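Local coordinates for probable fatty acyl-CoA transferase Rv3272 (Mycobacterium tuberculosis, PDB 5YX6), which is a homodimeric family III CoA transferase that binds fatty acyl-CoAs, palmitoyl-CoA most tightly, and probably acts in fatty acid metabolism, at the interface of chains A and B. Sequence-based numbering; all coordinates share one arbitrary frame. Chains: chain A/B, Uncharacterized protein Rv3272.

Contact 1: the interface of chains A and B. Residues chain A 219, 222-223; chain B 359-361.
The side-chain amide of A:Asn223 pairs with the backbone of B:Thr361 through both of its polar atoms, much as a neighbouring strand would. The backbone N of B:Thr361 donates to the amide oxygen OD1 of A:Asn223 at 2.7 Å, nearly straight at the hydrogen (169°) and aimed at a lone pair in the carbonyl plane. In return, ND2 of A:Asn223 donates to the backbone O of B:Thr361 at 2.9 Å, again on an in-plane lone pair. Because one bond uses OD1 and the other ND2, the pair should restrict the amide's rotation and is consistent with the modelled placing of oxygen and nitrogen.

A second ND2 bond, to A:Met219 O at 3.2 Å, comes from the same chain and ties the amide back to the preceding helical turn; here the donor lies 33° off the carbonyl plane. With CG anti to its own carbonyl carbon (chi1 -67°), the side chain of A:Asn223 reaches the partner's strand.

Apolar contacts flank the pairing. Methyl CG2 of B:Thr361 meets CB of A:Leu222 at 3.8 Å, the two side chains crossing at about a right angle, while CG2 of B:Ile360 lies 4.0 Å from CG of A:Asn223.

A:Met219 and A:Leu222 belong to helix 215-222, and A:Asn223 follows its C-terminal end; B:Thr361 and B:Ile360 lie in strand 360-363 of the partner, just after B:Thr359.

Contact 2: the interface of chains A and B. Residues chain A 9-11, 13, 194; chain B 191, 195.
In this family III CoA transferase dimer, the C-terminal end of helix 173-196 of chain B meets the N-terminal segment of chain A just ahead of strand 14-17, with the same helix of chain A alongside. B:Arg195 carries the polar contact, its guanidinium directed at backbone carbonyls. Its terminal nitrogens NH1 and NH2 grip one atom end-on, the main-chain O of A:Asp11, at 2.9 Å from NH1 and 2.8 Å from NH2. The NH1 bond runs nearly along the C=O axis, whereas NH2 approaches with a C=O...N angle of 140°. NH2 also donates to A:Pro9 O at 3.0 Å. Both acceptors lie close to the guanidinium plane, which restricts how that group can rotate.

The ring of A:Phe13 covers one face of this group, tilted by 30°. CZ of B:Arg195 sits over the ring face, 3.9 Å from the centroid of A:Phe13, in a cation-pi contact. The overlap is offset, with the ring's CZ toward the guanidinium rim. The arginine chain is extended as far as CD and then bends at chi3 (64°), which turns NE and the guanidinium toward the carbonyls.

A:Glu194 comes across the arginine stem at about a right angle, its CD 4.1 Å from CG of B:Arg195. Its OE1 is 4.2 Å from NE of B:Arg195, too far for a salt bridge, though the carboxylate may still favour the positive charge electrostatically. One turn before B:Arg195, methyl CD2 of B:Leu191 meets CD2 of A:Leu10 at 3.5 Å, a tight contact; CD2 of A:Leu10 also lies at the edge of the A:Phe13 ring.

Contact 1: the interface of chains A and B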
loop_
_atom_site.group_PDB
_atom_site.type_symbol
_atom_site.label_atom_id
_atom_site.label_comp_id
_atom_site.label_asym_id
_atom_site.label_seq_id
_atom_site.Cartn_x
_atom_site.Cartn_y
_atom_site.Cartn_z
ATOM N N MET A 219 -12.736 7.193 -9.345
ATOM C CA MET A 219 -12.863 7.384 -10.783
ATOM C C MET A 219 -14.278 7.676 -11.265
ATOM O O MET A 219 -14.466 8.467 -12.190
ATOM C CB MET A 219 -12.324 6.165 -11.524
ATOM C CG MET A 219 -11.813 6.527 -12.897
ATOM S SD MET A 219 -11.216 5.117 -13.811
ATOM C CE MET A 219 -12.718 4.168 -14.030
ATOM N N LEU A 222 -14.748 11.229 -11.228
ATOM C CA LEU A 222 -13.912 12.011 -12.143
ATOM C C LEU A 222 -14.563 12.111 -13.514
ATOM O O LEU A 222 -14.148 12.905 -14.363
ATOM C CB LEU A 222 -12.513 11.400 -12.291
ATOM C CG LEU A 222 -11.518 11.463 -11.126
ATOM C CD1 LEU A 222 -10.274 10.637 -11.440
ATOM C CD2 LEU A 222 -11.135 12.893 -10.835
ATOM N N ASN A 223 -15.590 11.297 -13.725
ATOM C CA ASN A 223 -16.244 11.233 -15.019
ATOM C C ASN A 223 -17.742 11.490 -14.921
ATOM O O ASN A 223 -18.543 10.563 -14.803
ATOM C CB ASN A 223 -15.970 9.879 -15.681
ATOM C CG ASN A 223 -14.503 9.696 -16.058
ATOM O OD1 ASN A 223 -14.049 10.229 -17.068
ATOM N ND2 ASN A 223 -13.764 8.935 -15.255
ATOM N N THR B 359 -13.302 12.015 -23.801
ATOM C CA THR B 359 -12.196 11.327 -23.151
ATOM C C THR B 359 -12.634 10.821 -21.785
ATOM O O THR B 359 -13.628 11.296 -21.233
ATOM C CB THR B 359 -10.976 12.235 -22.962
ATOM O OG1 THR B 359 -11.371 13.404 -22.235
ATOM C CG2 THR B 359 -10.383 12.643 -24.307
ATOM N N ILE B 360 -11.881 9.875 -21.234
ATOM C CA ILE B 360 -12.214 9.315 -19.934
ATOM C C ILE B 360 -11.082 9.686 -18.975
ATOM O O ILE B 360 -9.910 9.652 -19.354
ATOM C CB ILE B 360 -12.378 7.791 -19.994
ATOM C CG1 ILE B 360 -13.537 7.407 -20.908
ATOM C CG2 ILE B 360 -12.564 7.214 -18.597
ATOM C CD1 ILE B 360 -13.690 5.911 -21.065
ATOM N N THR B 361 -11.435 10.056 -17.744
ATOM C CA THR B 361 -10.461 10.535 -16.775
ATOM C C THR B 361 -10.032 9.420 -15.817
ATOM O O THR B 361 -10.864 8.722 -15.254
ATOM C CB THR B 361 -11.022 11.744 -15.975
ATOM O OG1 THR B 361 -11.405 12.790 -16.879
ATOM C CG2 THR B 361 -9.979 12.293 -15.016
#

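Contact 2: the interface of chains A and B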
loop_
_atom_site.group_PDB
_atom_site.type_symbol
_atom_site.label_atom_id
_atom_site.label_comp_id
_atom_site.label_asym_id
_atom_site.label_seq_id
_atom_site.Cartn_x
_atom_site.Cartn_y
_atom_site.Cartn_z
ATOM N N PRO A 9 20.677 -7.643 -4.375
ATOM C CA PRO A 9 20.543 -6.695 -5.490
ATOM C C PRO A 9 21.300 -5.375 -5.319
ATOM O O PRO A 9 21.824 -4.880 -6.310
ATOM C CB PRO A 9 19.033 -6.442 -5.546
ATOM C CG PRO A 9 18.434 -7.712 -5.034
ATOM C CD PRO A 9 19.379 -8.207 -3.971
ATOM N N LEU A 10 21.381 -4.850 -4.096
ATOM C CA LEU A 10 21.923 -3.520 -3.847
ATOM C C LEU A 10 23.276 -3.481 -3.129
ATOM O O LEU A 10 23.638 -2.447 -2.563
ATOM C CB LEU A 10 20.917 -2.694 -3.032
ATOM C CG LEU A 10 19.528 -2.549 -3.647
ATOM C CD1 LEU A 10 18.672 -1.583 -2.861
ATOM C CD2 LEU A 10 19.671 -2.090 -5.086
ATOM N N ASP A 11 24.002 -4.596 -3.118
ATOM C CA ASP A 11 25.373 -4.611 -2.588
ATOM C C ASP A 11 26.205 -3.482 -3.183
ATOM O O ASP A 11 26.193 -3.262 -4.396
ATOM C CB ASP A 11 26.080 -5.944 -2.868
ATOM C CG ASP A 11 25.505 -7.096 -2.062
ATOM O OD1 ASP A 11 24.860 -6.830 -1.018
ATOM O OD2 ASP A 11 25.734 -8.267 -2.452
ATOM N N PHE A 13 25.799 -0.256 -2.780
ATOM C CA PHE A 13 25.111 1.039 -2.817
ATOM C C PHE A 13 25.005 1.655 -1.425
ATOM O O PHE A 13 24.681 0.970 -0.452
ATOM C CB PHE A 13 23.708 0.908 -3.412
ATOM C CG PHE A 13 23.689 0.638 -4.885
ATOM C CD1 PHE A 13 24.714 1.076 -5.702
ATOM C CD2 PHE A 13 22.639 -0.052 -5.456
ATOM C CE1 PHE A 13 24.688 0.822 -7.065
ATOM C CE2 PHE A 13 22.604 -0.296 -6.808
ATOM C CZ PHE A 13 23.629 0.138 -7.615
ATOM N N GLU A 194 21.712 2.896 -13.820
ATOM C CA GLU A 194 22.501 1.748 -14.234
ATOM C C GLU A 194 22.505 1.573 -15.746
ATOM O O GLU A 194 23.554 1.352 -16.348
ATOM C CB GLU A 194 21.963 0.483 -13.564
ATOM C CG GLU A 194 22.918 -0.712 -13.527
ATOM C CD GLU A 194 24.142 -0.526 -12.642
ATOM O OE1 GLU A 194 24.103 0.295 -11.685
ATOM O OE2 GLU A 194 25.142 -1.241 -12.900
ATOM N N LEU B 191 17.408 -5.143 -11.161
ATOM C CA LEU B 191 18.676 -4.583 -10.731
ATOM C C LEU B 191 19.621 -5.734 -10.376
ATOM O O LEU B 191 20.815 -5.681 -10.660
ATOM C CB LEU B 191 18.452 -3.626 -9.558
ATOM C CG LEU B 191 19.362 -2.441 -9.226
ATOM C CD1 LEU B 191 19.846 -1.675 -10.448
ATOM C CD2 LEU B 191 18.567 -1.505 -8.341
ATOM N N ARG B 195 23.232 -6.226 -12.123
ATOM C CA ARG B 195 24.489 -6.075 -11.388
ATOM C C ARG B 195 25.166 -7.389 -10.977
ATOM O O ARG B 195 26.385 -7.446 -10.847
ATOM C CB ARG B 195 24.256 -5.233 -10.139
ATOM C CG ARG B 195 23.564 -3.922 -10.435
ATOM C CD ARG B 195 23.472 -3.044 -9.220
ATOM N NE ARG B 195 24.775 -2.620 -8.725
ATOM C CZ ARG B 195 25.256 -2.913 -7.520
ATOM N NH1 ARG B 195 26.453 -2.454 -7.166
ATOM N NH2 ARG B 195 24.548 -3.656 -6.670
#

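Contact 1 and contact 2 have C-alpha centres about 39 Å apart and share no residue or secondary-structure element, so they mark separate regions of one homodimer interface. Each joins side chains of one subunit to main-chain groups of the other, but contact 1 pairs a helix end with a strand, whereas contact 2 sets a helix end against an N-terminal loop. Two-fold symmetry repeats both with the chains exchanged. The centres lie about 26 Å (contact 1) and 23 Å (contact 2) from A:Asp175, the inferred nucleophile, which suggests a role in assembly rather than direct catalysis. A:Asp175 nevertheless shares helix 173-196 with A:Glu194 of contact 2.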